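Local coordinates for protein allantoin racemase (Pseudomonas fluorescens, PDB 5LG5) that racemises allantoin and probably also interconverts the D and L forms of other 5-monosubstituted hydantoins, at residues E[2-8]-E[68-74]; E[48-52]-E[76-80]; E[81-87]-E[224-228]; E[120-124]-E[138-142]. All coordinates share one frame; numbering follows the deposited sequence.

Contact 1 of 4, residues E[2-8]-E[68-74]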
loop_
_atom_site.group_PDB
_atom_site.type_symbol
_atom_site.label_atom_id
_atom_site.label_comp_id
_atom_site.label_asym_id
_atom_site.label_seq_id
_atom_site.Cartn_x
_atom_site.Cartn_y
_atom_site.Cartn_z
ATOM N N ARG E 2 30.590 21.081 13.732
ATOM C CA ARG E 2 30.797 21.357 12.317
ATOM C C ARG E 2 29.941 20.450 11.443
ATOM O O ARG E 2 29.975 19.222 11.573
ATOM C CB ARG E 2 32.274 21.222 11.925
ATOM C CG ARG E 2 32.492 21.389 10.420
ATOM C CD ARG E 2 33.960 21.267 10.028
ATOM N NE ARG E 2 34.724 22.434 10.462
ATOM C CZ ARG E 2 35.726 22.388 11.332
ATOM N NH1 ARG E 2 36.096 21.225 11.861
ATOM N NH2 ARG E 2 36.351 23.506 11.673
ATOM N N ILE E 3 29.173 21.071 10.551
ATOM C CA ILE E 3 28.322 20.334 9.631
ATOM C C ILE E 3 28.761 20.608 8.209
ATOM O O ILE E 3 28.840 21.771 7.800
ATOM C CB ILE E 3 26.829 20.738 9.790
ATOM C CG1 ILE E 3 26.385 20.594 11.253
ATOM C CG2 ILE E 3 25.935 19.918 8.890
ATOM C CD1 ILE E 3 24.937 20.995 11.481
ATOM N N LEU E 4 29.094 19.546 7.475
ATOM C CA LEU E 4 29.362 19.656 6.044
ATOM C C LEU E 4 28.034 19.714 5.323
ATOM O O LEU E 4 27.124 18.944 5.623
ATOM C CB LEU E 4 30.189 18.483 5.497
ATOM C CG LEU E 4 31.689 18.309 5.779
ATOM C CD1 LEU E 4 32.173 19.095 6.977
ATOM C CD2 LEU E 4 32.075 16.843 5.884
ATOM N N VAL E 5 27.919 20.679 4.419
ATOM C CA VAL E 5 26.766 20.815 3.566
ATOM C C VAL E 5 27.263 20.634 2.145
ATOM O O VAL E 5 27.953 21.497 1.615
ATOM C CB VAL E 5 26.114 22.177 3.782
ATOM C CG1 VAL E 5 24.844 22.305 2.952
ATOM C CG2 VAL E 5 25.801 22.342 5.264
ATOM N N VAL E 6 26.949 19.490 1.543
ATOM C CA VAL E 6 27.573 19.108 0.286
ATOM C C VAL E 6 26.624 19.264 -0.886
ATOM O O VAL E 6 25.544 18.675 -0.926
ATOM C CB VAL E 6 28.096 17.662 0.345
ATOM C CG1 VAL E 6 28.967 17.371 -0.858
ATOM C CG2 VAL E 6 28.890 17.454 1.620
ATOM N N ASN E 7 27.019 20.105 -1.826
ATOM C CA ASN E 7 26.277 20.277 -3.059
ATOM C C ASN E 7 26.352 18.952 -3.810
ATOM O O ASN E 7 27.358 18.238 -3.712
ATOM C CB ASN E 7 26.930 21.402 -3.857
ATOM C CG ASN E 7 26.109 21.851 -5.055
ATOM O OD1 ASN E 7 25.043 21.305 -5.359
ATOM N ND2 ASN E 7 26.630 22.848 -5.763
ATOM N N VAL E 8 25.307 18.589 -4.544
ATOM C CA VAL E 8 25.368 17.338 -5.291
ATOM C C VAL E 8 25.966 17.608 -6.658
ATOM O O VAL E 8 26.476 16.689 -7.323
ATOM C CB VAL E 8 23.990 16.667 -5.456
ATOM C CG1 VAL E 8 23.529 16.054 -4.122
ATOM C CG2 VAL E 8 22.965 17.680 -5.972
ATOM N N PHE E 68 34.279 16.727 11.711
ATOM C CA PHE E 68 32.902 17.178 11.490
ATOM C C PHE E 68 31.913 16.282 12.241
ATOM O O PHE E 68 32.231 15.132 12.578
ATOM C CB PHE E 68 32.556 17.281 9.991
ATOM C CG PHE E 68 32.779 16.006 9.203
ATOM C CD1 PHE E 68 31.725 15.121 8.967
ATOM C CD2 PHE E 68 34.030 15.710 8.674
ATOM C CE1 PHE E 68 31.928 13.939 8.228
ATOM C CE2 PHE E 68 34.246 14.544 7.937
ATOM C CZ PHE E 68 33.187 13.654 7.705
ATOM N N ASP E 69 30.733 16.825 12.540
ATOM C CA ASP E 69 29.801 16.166 13.445
ATOM C C ASP E 69 28.554 15.653 12.758
ATOM O O ASP E 69 27.806 14.885 13.340
ATOM C CB ASP E 69 29.403 17.106 14.581
ATOM C CG ASP E 69 30.599 17.651 15.313
ATOM O OD1 ASP E 69 31.088 16.962 16.232
ATOM O OD2 ASP E 69 31.067 18.755 14.931
ATOM N N ALA E 70 28.334 16.110 11.530
ATOM C CA ALA E 70 27.172 15.731 10.759
ATOM C C ALA E 70 27.425 16.121 9.324
ATOM O O ALA E 70 28.318 16.930 9.038
ATOM C CB ALA E 70 25.914 16.426 11.295
ATOM N N VAL E 71 26.654 15.531 8.417
ATOM C CA VAL E 71 26.768 15.844 7.005
ATOM C C VAL E 71 25.388 16.038 6.419
ATOM O O VAL E 71 24.466 15.250 6.682
ATOM C CB VAL E 71 27.512 14.733 6.215
ATOM C CG1 VAL E 71 27.460 15.027 4.712
ATOM C CG2 VAL E 71 28.965 14.598 6.693
ATOM N N ILE E 72 25.233 17.108 5.647
ATOM C CA ILE E 72 23.993 17.357 4.922
ATOM C C ILE E 72 24.241 17.192 3.446
ATOM O O ILE E 72 25.159 17.820 2.902
ATOM C CB ILE E 72 23.438 18.769 5.149
ATOM C CG1 ILE E 72 22.998 18.973 6.598
ATOM C CG2 ILE E 72 22.259 19.015 4.213
ATOM C CD1 ILE E 72 22.636 20.439 6.908
ATOM N N GLN E 73 23.444 16.346 2.798
ATOM C CA GLN E 73 23.513 16.231 1.355
ATOM C C GLN E 73 22.480 17.165 0.736
ATOM O O GLN E 73 21.269 16.967 0.887
ATOM C CB GLN E 73 23.325 14.784 0.888
ATOM C CG GLN E 73 23.300 14.667 -0.626
ATOM C CD GLN E 73 23.570 13.266 -1.121
ATOM O OE1 GLN E 73 24.448 12.570 -0.609
ATOM N NE2 GLN E 73 22.822 12.846 -2.127
ATOM N N ALA E 74 22.979 18.194 0.056
ATOM C CA ALA E 74 22.142 19.297 -0.394
ATOM C C ALA E 74 21.784 19.133 -1.851
ATOM O O ALA E 74 22.237 19.894 -2.712
ATOM C CB ALA E 74 22.845 20.630 -0.173
HETATM O O HOH W 1 22.508 21.411 -5.357
#
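Leu-4 lays its CD2 methyl over the ring of Phe-68, nearly centred on one face, with CD2 3.4 Å from the ring centroid and 8° off the normal, a textbook CH-pi contact. Phe-68 turns that face to Leu-4 because its CG sits between the backbone N and the carbonyl carbon (chi1 56°). The second methyl, Leu-4 CD1, reaches Phe-68 CB at 3.5 Å. Cut back to alanine, Phe-68 would probably leave Leu-4 CD2 without its aromatic face and freer to turn, while CD1 kept its contact with CB. The backbones pair in parallel: Leu-4 O takes the N-H of Ile-72 at 2.6 Å, and Val-6 N gives to Ile-72 O at 2.8 Å. Before them, Asp-69 and Arg-2 are joined by two hydrogen bonds, Arg-2 N to the anti lone pair of Asp-69 OD2 (2.7 Å) and Asp-69 N to Arg-2 O (2.7 Å). On the face that carries Ile-3, Val-5 and Ile-72, Ile-3 CG2 meets Ile-72 CG1 at 3.8 Å. The pair forms the middle of a parallel sheet of order 2-1-3-4: strand 31-35 flanks 2-7, helix 12-25 packs on Val-5 and Ala-74, and helix 47-63 packs on Val-6 and Gln-73.

Contact 2 of 4, residues E[48-52]-E[76-80]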
loop_
_atom_site.group_PDB
_atom_site.type_symbol
_atom_site.label_atom_id
_atom_site.label_comp_id
_atom_site.label_asym_id
_atom_site.label_seq_id
_atom_site.Cartn_x
_atom_site.Cartn_y
_atom_site.Cartn_z
ATOM N N PHE E 48 21.487 9.135 -14.464
ATOM C CA PHE E 48 22.926 9.021 -14.658
ATOM C C PHE E 48 23.636 10.067 -13.806
ATOM O O PHE E 48 24.557 9.751 -13.049
ATOM C CB PHE E 48 23.302 9.194 -16.136
ATOM C CG PHE E 48 24.745 9.583 -16.353
ATOM C CD1 PHE E 48 25.767 8.681 -16.094
ATOM C CD2 PHE E 48 25.075 10.863 -16.794
ATOM C CE1 PHE E 48 27.103 9.038 -16.290
ATOM C CE2 PHE E 48 26.401 11.232 -16.991
ATOM C CZ PHE E 48 27.422 10.313 -16.735
ATOM N N GLU E 49 23.191 11.315 -13.916
ATOM C CA GLU E 49 23.814 12.401 -13.151
ATOM C C GLU E 49 23.637 12.189 -11.643
ATOM O O GLU E 49 24.537 12.497 -10.860
ATOM C CB GLU E 49 23.259 13.762 -13.610
ATOM C CG GLU E 49 23.601 14.082 -15.072
ATOM C CD GLU E 49 22.782 15.220 -15.654
ATOM O OE1 GLU E 49 21.960 15.815 -14.927
ATOM O OE2 GLU E 49 22.955 15.514 -16.854
ATOM N N SER E 50 22.489 11.639 -11.244
ATOM C CA SER E 50 22.225 11.385 -9.825
ATOM C C SER E 50 23.164 10.319 -9.264
ATOM O O SER E 50 23.735 10.484 -8.177
ATOM C CB SER E 50 20.766 10.985 -9.594
ATOM O OG SER E 50 20.566 10.637 -8.230
ATOM N N TYR E 51 23.319 9.228 -10.009
ATOM C CA TYR E 51 24.251 8.171 -9.612
ATOM C C TYR E 51 25.679 8.692 -9.595
ATOM O O TYR E 51 26.483 8.350 -8.719
ATOM C CB TYR E 51 24.128 6.979 -10.556
ATOM C CG TYR E 51 22.996 6.040 -10.201
ATOM C CD1 TYR E 51 22.894 5.495 -8.925
ATOM C CD2 TYR E 51 22.015 5.724 -11.129
ATOM C CE1 TYR E 51 21.861 4.632 -8.594
ATOM C CE2 TYR E 51 20.962 4.861 -10.806
ATOM C CZ TYR E 51 20.895 4.322 -9.536
ATOM O OH TYR E 51 19.866 3.468 -9.205
ATOM N N LEU E 52 25.989 9.528 -10.578
ATOM C CA LEU E 52 27.282 10.187 -10.616
ATOM C C LEU E 52 27.458 11.076 -9.403
ATOM O O LEU E 52 28.501 11.076 -8.759
ATOM C CB LEU E 52 27.398 11.004 -11.900
ATOM C CG LEU E 52 28.723 11.742 -12.094
ATOM C CD1 LEU E 52 29.887 10.784 -11.935
ATOM C CD2 LEU E 52 28.718 12.412 -13.473
ATOM N N TYR E 76 18.145 17.680 -4.150
ATOM C CA TYR E 76 16.800 17.149 -4.024
ATOM C C TYR E 76 16.505 15.955 -4.925
ATOM O O TYR E 76 16.500 16.076 -6.152
ATOM C CB TYR E 76 15.754 18.257 -4.192
ATOM C CG TYR E 76 14.571 18.042 -3.295
ATOM C CD1 TYR E 76 14.490 18.679 -2.060
ATOM C CD2 TYR E 76 13.567 17.136 -3.641
ATOM C CE1 TYR E 76 13.411 18.462 -1.214
ATOM C CE2 TYR E 76 12.488 16.913 -2.811
ATOM C CZ TYR E 76 12.413 17.576 -1.594
ATOM O OH TYR E 76 11.332 17.340 -0.763
ATOM N N GLY E 77 16.314 14.792 -4.302
ATOM C CA GLY E 77 15.903 13.603 -5.029
ATOM C C GLY E 77 17.054 12.819 -5.636
ATOM O O GLY E 77 16.843 12.014 -6.545
ATOM N N GLU E 78 18.274 13.083 -5.176
ATOM C CA GLU E 78 19.437 12.312 -5.627
ATOM C C GLU E 78 19.774 11.116 -4.764
ATOM O O GLU E 78 19.395 11.031 -3.600
ATOM C CB GLU E 78 20.693 13.181 -5.791
ATOM C CG GLU E 78 20.646 14.088 -6.978
ATOM C CD GLU E 78 19.689 15.237 -6.800
ATOM O OE1 GLU E 78 19.590 15.736 -5.656
ATOM O OE2 GLU E 78 19.034 15.632 -7.800
ATOM N N HIS E 79 20.528 10.207 -5.362
ATOM C CA HIS E 79 20.998 9.031 -4.675
ATOM C C HIS E 79 22.202 9.384 -3.826
ATOM O O HIS E 79 22.784 10.468 -3.963
ATOM C CB HIS E 79 21.408 7.973 -5.688
ATOM C CG HIS E 79 20.259 7.350 -6.418
ATOM N ND1 HIS E 79 19.339 6.544 -5.801
ATOM C CD2 HIS E 79 19.915 7.386 -7.734
ATOM C CE1 HIS E 79 18.454 6.115 -6.695
ATOM N NE2 HIS E 79 18.787 6.615 -7.868
ATOM N N GLY E 80 22.569 8.454 -2.947
ATOM C CA GLY E 80 23.846 8.503 -2.269
ATOM C C GLY E 80 23.823 8.535 -0.756
ATOM O O GLY E 80 24.780 8.087 -0.124
HETATM O O HOH W 2 17.894 9.674 -8.183
#
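Gly-77 meets Ser-50 through a water, which donates to Gly-77 O (3.0 Å) and is hydrogen-bonded to Ser-50 OG at 2.8 Å; its positive phi is one that glycine adopts readily. Glu-78 brings its CA to 3.3 Å from Ser-50 OG, with the CB and CG methylenes lying against the same oxygen. The N-H of His-79 then donates to Ser-50 OG at 2.9 Å and 159°. With OG anti to the backbone N of Ser-50 (chi1 175°), the hydroxyl projects from helix 47-63 to meet that amide. This loop follows strand 70-74 and leads into helix 81-87, so it is a strand-to-helix turn at the C-terminal edge of a parallel alpha/beta sheet, pinned here by a helix from an earlier crossover. The imidazole of His-79 lies in an offset stack on the Tyr-51 phenol, planes 7° apart and centroids separated by 4.2 Å. His-79 CD2 approaches Tyr-51 CE1 at 3.5 Å, off-centre over the face, while NE2 lies over CZ of the tyrosine. Tyr-51 OH is hydrogen-bonded to Glu-82 of a second subunit. Gly-80 occupies the N-cap position of the helix that follows.

Contact 3 of 4, residues E[81-87]-E[224-228]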
loop_
_atom_site.group_PDB
_atom_site.type_symbol
_atom_site.label_atom_id
_atom_site.label_comp_id
_atom_site.label_asym_id
_atom_site.label_seq_id
_atom_site.Cartn_x
_atom_site.Cartn_y
_atom_site.Cartn_z
ATOM N N ARG E 81 22.732 9.032 -0.176
ATOM C CA ARG E 81 22.632 9.166 1.276
ATOM C C ARG E 81 23.021 7.881 2.011
ATOM O O ARG E 81 23.794 7.917 2.968
ATOM C CB ARG E 81 21.218 9.586 1.705
ATOM C CG ARG E 81 20.938 9.266 3.182
ATOM C CD ARG E 81 19.548 9.612 3.622
ATOM N NE ARG E 81 18.516 8.884 2.878
ATOM C CZ ARG E 81 18.202 7.602 3.045
ATOM N NH1 ARG E 81 18.841 6.846 3.928
ATOM N NH2 ARG E 81 17.226 7.069 2.323
ATOM N N GLU E 82 22.493 6.752 1.545
ATOM C CA GLU E 82 22.719 5.473 2.209
ATOM C C GLU E 82 24.193 5.103 2.224
ATOM O O GLU E 82 24.671 4.509 3.184
ATOM C CB GLU E 82 21.932 4.347 1.532
ATOM C CG GLU E 82 20.428 4.551 1.425
ATOM C CD GLU E 82 20.009 5.098 0.068
ATOM O OE1 GLU E 82 20.776 5.880 -0.543
ATOM O OE2 GLU E 82 18.931 4.687 -0.416
ATOM N N GLY E 83 24.904 5.472 1.162
ATOM C CA GLY E 83 26.336 5.229 1.072
ATOM C C GLY E 83 27.094 6.015 2.120
ATOM O O GLY E 83 27.965 5.474 2.814
ATOM N N LEU E 84 26.767 7.301 2.234
ATOM C CA LEU E 84 27.357 8.139 3.285
ATOM C C LEU E 84 27.107 7.523 4.653
ATOM O O LEU E 84 28.003 7.489 5.498
ATOM C CB LEU E 84 26.757 9.546 3.277
ATOM C CG LEU E 84 27.488 10.750 2.657
ATOM C CD1 LEU E 84 28.858 10.390 2.096
ATOM C CD2 LEU E 84 26.611 11.442 1.621
ATOM N N GLN E 85 25.877 7.056 4.871
ATOM C CA GLN E 85 25.502 6.461 6.155
ATOM C C GLN E 85 26.344 5.242 6.523
ATOM O O GLN E 85 26.610 4.996 7.704
ATOM C CB GLN E 85 24.003 6.139 6.200
ATOM C CG GLN E 85 23.108 7.391 6.353
ATOM C CD GLN E 85 21.633 7.059 6.312
ATOM O OE1 GLN E 85 21.146 6.524 5.319
ATOM N NE2 GLN E 85 20.913 7.356 7.396
ATOM N N GLU E 86 26.755 4.470 5.526
ATOM C CA GLU E 86 27.643 3.330 5.783
ATOM C C GLU E 86 29.032 3.831 6.076
ATOM O O GLU E 86 29.692 3.362 6.996
ATOM C CB GLU E 86 27.720 2.424 4.568
ATOM C CG GLU E 86 26.499 1.589 4.337
ATOM C CD GLU E 86 26.723 0.572 3.252
ATOM O OE1 GLU E 86 27.819 0.602 2.638
ATOM O OE2 GLU E 86 25.792 -0.223 2.992
ATOM N N LEU E 87 29.477 4.783 5.255
ATOM C CA LEU E 87 30.831 5.305 5.341
ATOM C C LEU E 87 31.084 6.068 6.635
ATOM O O LEU E 87 32.190 6.029 7.173
ATOM C CB LEU E 87 31.104 6.220 4.149
ATOM C CG LEU E 87 31.173 5.482 2.808
ATOM C CD1 LEU E 87 31.204 6.483 1.681
ATOM C CD2 LEU E 87 32.419 4.584 2.781
ATOM N N THR E 224 21.883 -2.368 7.906
ATOM C CA THR E 224 21.950 -1.780 6.580
ATOM C C THR E 224 23.126 -0.824 6.426
ATOM O O THR E 224 23.824 -0.859 5.407
ATOM C CB THR E 224 20.663 -1.022 6.258
ATOM O OG1 THR E 224 19.544 -1.884 6.483
ATOM C CG2 THR E 224 20.664 -0.530 4.825
ATOM N N TYR E 225 23.378 -0.027 7.465
ATOM C CA TYR E 225 24.388 1.028 7.398
ATOM C C TYR E 225 25.654 0.722 8.185
ATOM O O TYR E 225 26.401 1.619 8.571
ATOM C CB TYR E 225 23.776 2.357 7.832
ATOM C CG TYR E 225 22.565 2.667 6.999
ATOM C CD1 TYR E 225 22.641 2.661 5.609
ATOM C CD2 TYR E 225 21.343 2.907 7.586
ATOM C CE1 TYR E 225 21.538 2.913 4.842
ATOM C CE2 TYR E 225 20.225 3.163 6.820
ATOM C CZ TYR E 225 20.333 3.161 5.454
ATOM O OH TYR E 225 19.228 3.417 4.677
ATOM N N ALA E 226 25.882 -0.560 8.425
ATOM C CA ALA E 226 27.126 -1.010 9.027
ATOM C C ALA E 226 28.314 -0.535 8.188
ATOM O O ALA E 226 28.179 -0.274 6.986
ATOM C CB ALA E 226 27.138 -2.529 9.146
ATOM N N THR E 227 29.473 -0.422 8.827
ATOM C CA THR E 227 30.707 -0.074 8.133
ATOM C C THR E 227 30.897 -0.996 6.923
ATOM O O THR E 227 30.613 -2.194 7.016
ATOM C CB THR E 227 31.901 -0.241 9.085
ATOM O OG1 THR E 227 31.694 0.577 10.247
ATOM C CG2 THR E 227 33.193 0.163 8.404
ATOM N N PRO E 228 31.318 -0.442 5.767
ATOM C CA PRO E 228 31.537 -1.393 4.674
ATOM C C PRO E 228 32.539 -2.452 5.102
ATOM O O PRO E 228 33.468 -2.143 5.860
ATOM C CB PRO E 228 32.107 -0.519 3.551
ATOM C CG PRO E 228 31.538 0.870 3.837
ATOM C CD PRO E 228 31.513 0.960 5.344
HETATM O O HOH W 3 31.654 3.334 9.450
#
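Tyr-225 turns one ring face to Gln-85, as a loop from the C-terminal part of the chain packs on helix 81-87 of the alpha/beta fold. Gln-85 touches that face twice: its CB makes a CH-pi contact 4.1 Å from the centroid, 26° off the normal, and its OE1 hangs over the rim, 3.5 Å from Tyr-225 CZ. The amide plane is tilted 33° to the ring. Thr-224 CG2 covers the opposite face, so the phenol is sandwiched between its own neighbour and the helix. Glu-82 adds CB at 3.6 Å from Tyr-225 CE1, and Glu-86 CG comes to the ring edge. With a leucine in place of the tyrosine, Gln-85 OE1 and Thr-224 CG2 are likely to lose the flat surface between them, opening a gap. What positions the Gln-85 amide is Arg-81, whose chain bends at chi3 to bring NH1 round to Gln-85 OE1; the bond is 2.7 Å long, with the oxygen near the guanidinium plane but the N-H bent to 134°. Arg-81 is in turn held by a salt bridge to Glu-97. Glu-86 lies against the loop, its CG near Ala-226 O and its carboxylate bonded to the backbone N-H of Asn-47 and salt-bridged to Arg-118, both of a second subunit, while Lys-221 of the same chain gathers the carbonyls of Gln-85, Glu-86 and Tyr-225. Pro-228 CG meets Leu-87 CD2. A water bridges helix and loop, donating to Glu-86 O and accepting from Thr-227 OG1, and Glu-86 CA sends its hydrogen almost straight at Tyr-225 O, 3.5 Å away.

Contact 4 of 4, residues E[120-124]-E[138-142]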
loop_
_atom_site.group_PDB
_atom_site.type_symbol
_atom_site.label_atom_id
_atom_site.label_comp_id
_atom_site.label_asym_id
_atom_site.label_seq_id
_atom_site.Cartn_x
_atom_site.Cartn_y
_atom_site.Cartn_z
ATOM N N VAL E 120 11.027 14.540 -11.531
ATOM C CA VAL E 120 9.864 14.246 -10.686
ATOM C C VAL E 120 9.790 12.776 -10.235
ATOM O O VAL E 120 9.625 12.500 -9.038
ATOM C CB VAL E 120 8.543 14.686 -11.371
ATOM C CG1 VAL E 120 7.327 13.997 -10.727
ATOM C CG2 VAL E 120 8.408 16.196 -11.314
ATOM N N PRO E 121 9.916 11.825 -11.184
ATOM C CA PRO E 121 9.855 10.435 -10.710
ATOM C C PRO E 121 11.029 10.055 -9.799
ATOM O O PRO E 121 10.868 9.195 -8.933
ATOM C CB PRO E 121 9.842 9.608 -12.010
ATOM C CG PRO E 121 10.349 10.526 -13.075
ATOM C CD PRO E 121 9.904 11.904 -12.659
ATOM N N LEU E 122 12.175 10.702 -9.974
ATOM C CA LEU E 122 13.324 10.460 -9.107
ATOM C C LEU E 122 12.978 10.881 -7.668
ATOM O O LEU E 122 13.269 10.170 -6.699
ATOM C CB LEU E 122 14.550 11.240 -9.599
ATOM C CG LEU E 122 15.257 10.925 -10.937
ATOM C CD1 LEU E 122 16.770 10.808 -10.810
ATOM C CD2 LEU E 122 14.661 9.749 -11.670
ATOM N N ILE E 123 12.380 12.060 -7.527
ATOM C CA ILE E 123 11.965 12.546 -6.206
ATOM C C ILE E 123 10.877 11.662 -5.604
ATOM O O ILE E 123 10.936 11.305 -4.426
ATOM C CB ILE E 123 11.511 14.011 -6.288
ATOM C CG1 ILE E 123 12.706 14.864 -6.731
ATOM C CG2 ILE E 123 10.924 14.499 -4.951
ATOM C CD1 ILE E 123 12.331 16.255 -7.203
ATOM N N GLU E 124 9.893 11.304 -6.418
ATOM C CA GLU E 124 8.842 10.385 -5.991
ATOM C C GLU E 124 9.466 9.087 -5.459
ATOM O O GLU E 124 9.085 8.601 -4.397
ATOM C CB GLU E 124 7.881 10.095 -7.144
ATOM C CG GLU E 124 7.001 11.282 -7.535
ATOM C CD GLU E 124 6.230 11.038 -8.807
ATOM O OE1 GLU E 124 6.617 10.102 -9.552
ATOM O OE2 GLU E 124 5.253 11.784 -9.070
ATOM N N SER E 138 1.736 15.844 -4.032
ATOM C CA SER E 138 2.276 15.814 -5.385
ATOM C C SER E 138 3.724 16.271 -5.414
ATOM O O SER E 138 4.206 16.956 -4.504
ATOM C CB SER E 138 1.443 16.699 -6.326
ATOM O OG SER E 138 1.397 18.038 -5.866
ATOM N N VAL E 139 4.418 15.870 -6.469
ATOM C CA VAL E 139 5.704 16.441 -6.799
ATOM C C VAL E 139 5.538 17.102 -8.145
ATOM O O VAL E 139 5.171 16.443 -9.118
ATOM C CB VAL E 139 6.793 15.360 -6.869
ATOM C CG1 VAL E 139 8.163 15.978 -7.293
ATOM C CG2 VAL E 139 6.880 14.648 -5.536
ATOM N N ARG E 140 5.771 18.405 -8.201
ATOM C CA ARG E 140 5.523 19.160 -9.422
ATOM C C ARG E 140 6.771 19.847 -9.931
ATOM O O ARG E 140 7.583 20.348 -9.149
ATOM C CB ARG E 140 4.454 20.221 -9.184
ATOM C CG ARG E 140 3.089 19.669 -8.912
ATOM C CD ARG E 140 2.088 20.794 -8.881
ATOM N NE ARG E 140 0.747 20.285 -9.088
ATOM C CZ ARG E 140 0.077 20.428 -10.220
ATOM N NH1 ARG E 140 0.623 21.098 -11.226
ATOM N NH2 ARG E 140 -1.142 19.921 -10.329
ATOM N N ALA E 141 6.890 19.909 -11.249
ATOM C CA ALA E 141 8.035 20.551 -11.869
ATOM C C ALA E 141 7.672 21.948 -12.355
ATOM O O ALA E 141 6.659 22.141 -13.010
ATOM C CB ALA E 141 8.551 19.701 -13.032
ATOM N N SER E 142 8.523 22.916 -12.054
ATOM C CA SER E 142 8.315 24.270 -12.539
ATOM C C SER E 142 8.564 24.337 -14.047
ATOM O O SER E 142 8.013 25.195 -14.730
ATOM C CB SER E 142 9.222 25.238 -11.781
ATOM O OG SER E 142 10.575 24.957 -12.055
HETATM O O HOH W 4 3.868 13.157 -7.277
#
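Val-139 projects from its strand into the side of helix 120-129, where Val-120, Ile-123 and Glu-124 close round its two methyls. Val-120 and Val-139 lie antiparallel alongside each other, Val-120 CG2 lying 4.0 Å from Val-139 CG1, while Val-120 CG1 rests at 3.6 Å from Val-139 O, a backbone oxygen. Ile-123 comes at a slant instead: its CG2, anti to the backbone N, presses on Val-139 CG1 at 3.9 Å. Glu-124 completes the wrap with its aliphatic stem, since CG, anti to the carbonyl carbon (chi1 -70°), lies against Val-139 CG2 at 3.9 Å before the chain extends onward. The carboxylate beyond it is used differently: a water donates to Glu-124 OE2 at 2.6 Å and accepts the N-H of Val-139 at 2.9 Å, bridging the helix to the backbone of the strand. Two residues along, Ala-141 CB meets Val-120 CG2 at 3.9 Å, so that one valine methyl touches both inward-facing residues of the strand. Arg-140, between them, points away, and its guanidinium is salt-bridged to Asp-171. The contact joins helix and second strand of the right-handed beta-alpha-beta unit 110-114, 120-129, 136-141; the axes of segments 120-124 and 138-141 run nearly antiparallel, at 154°. Strand 110-114 pairs with 136-141 and lends Thr-114 and Val-112 to the same packing, while helix 153-171 covers the face on which Arg-140 lies.

How the contacts relate
From the N terminus, contact 1 closes the first long loop by pairing strand 2-7 with strand 70-74 in the centre of one parallel sheet. Contact 2 crosses it: helix 47-63 lies inside that loop, but its partner 76-80 follows strand 70-74, and Gln-73 NE2 probably bonds to His-79 O where the two meet. Contact 3 begins directly after, on helix 81-87, and closes only at 224-228, spanning the whole second sheet. Contact 4 is nested within that span and locks helix 120-129 to strand 136-141. Tyr-76 and Gly-77 of contact 2 pack on Ile-123 of contact 4, linking the halves, and contacts 2, 3 and 4 all touch a second subunit.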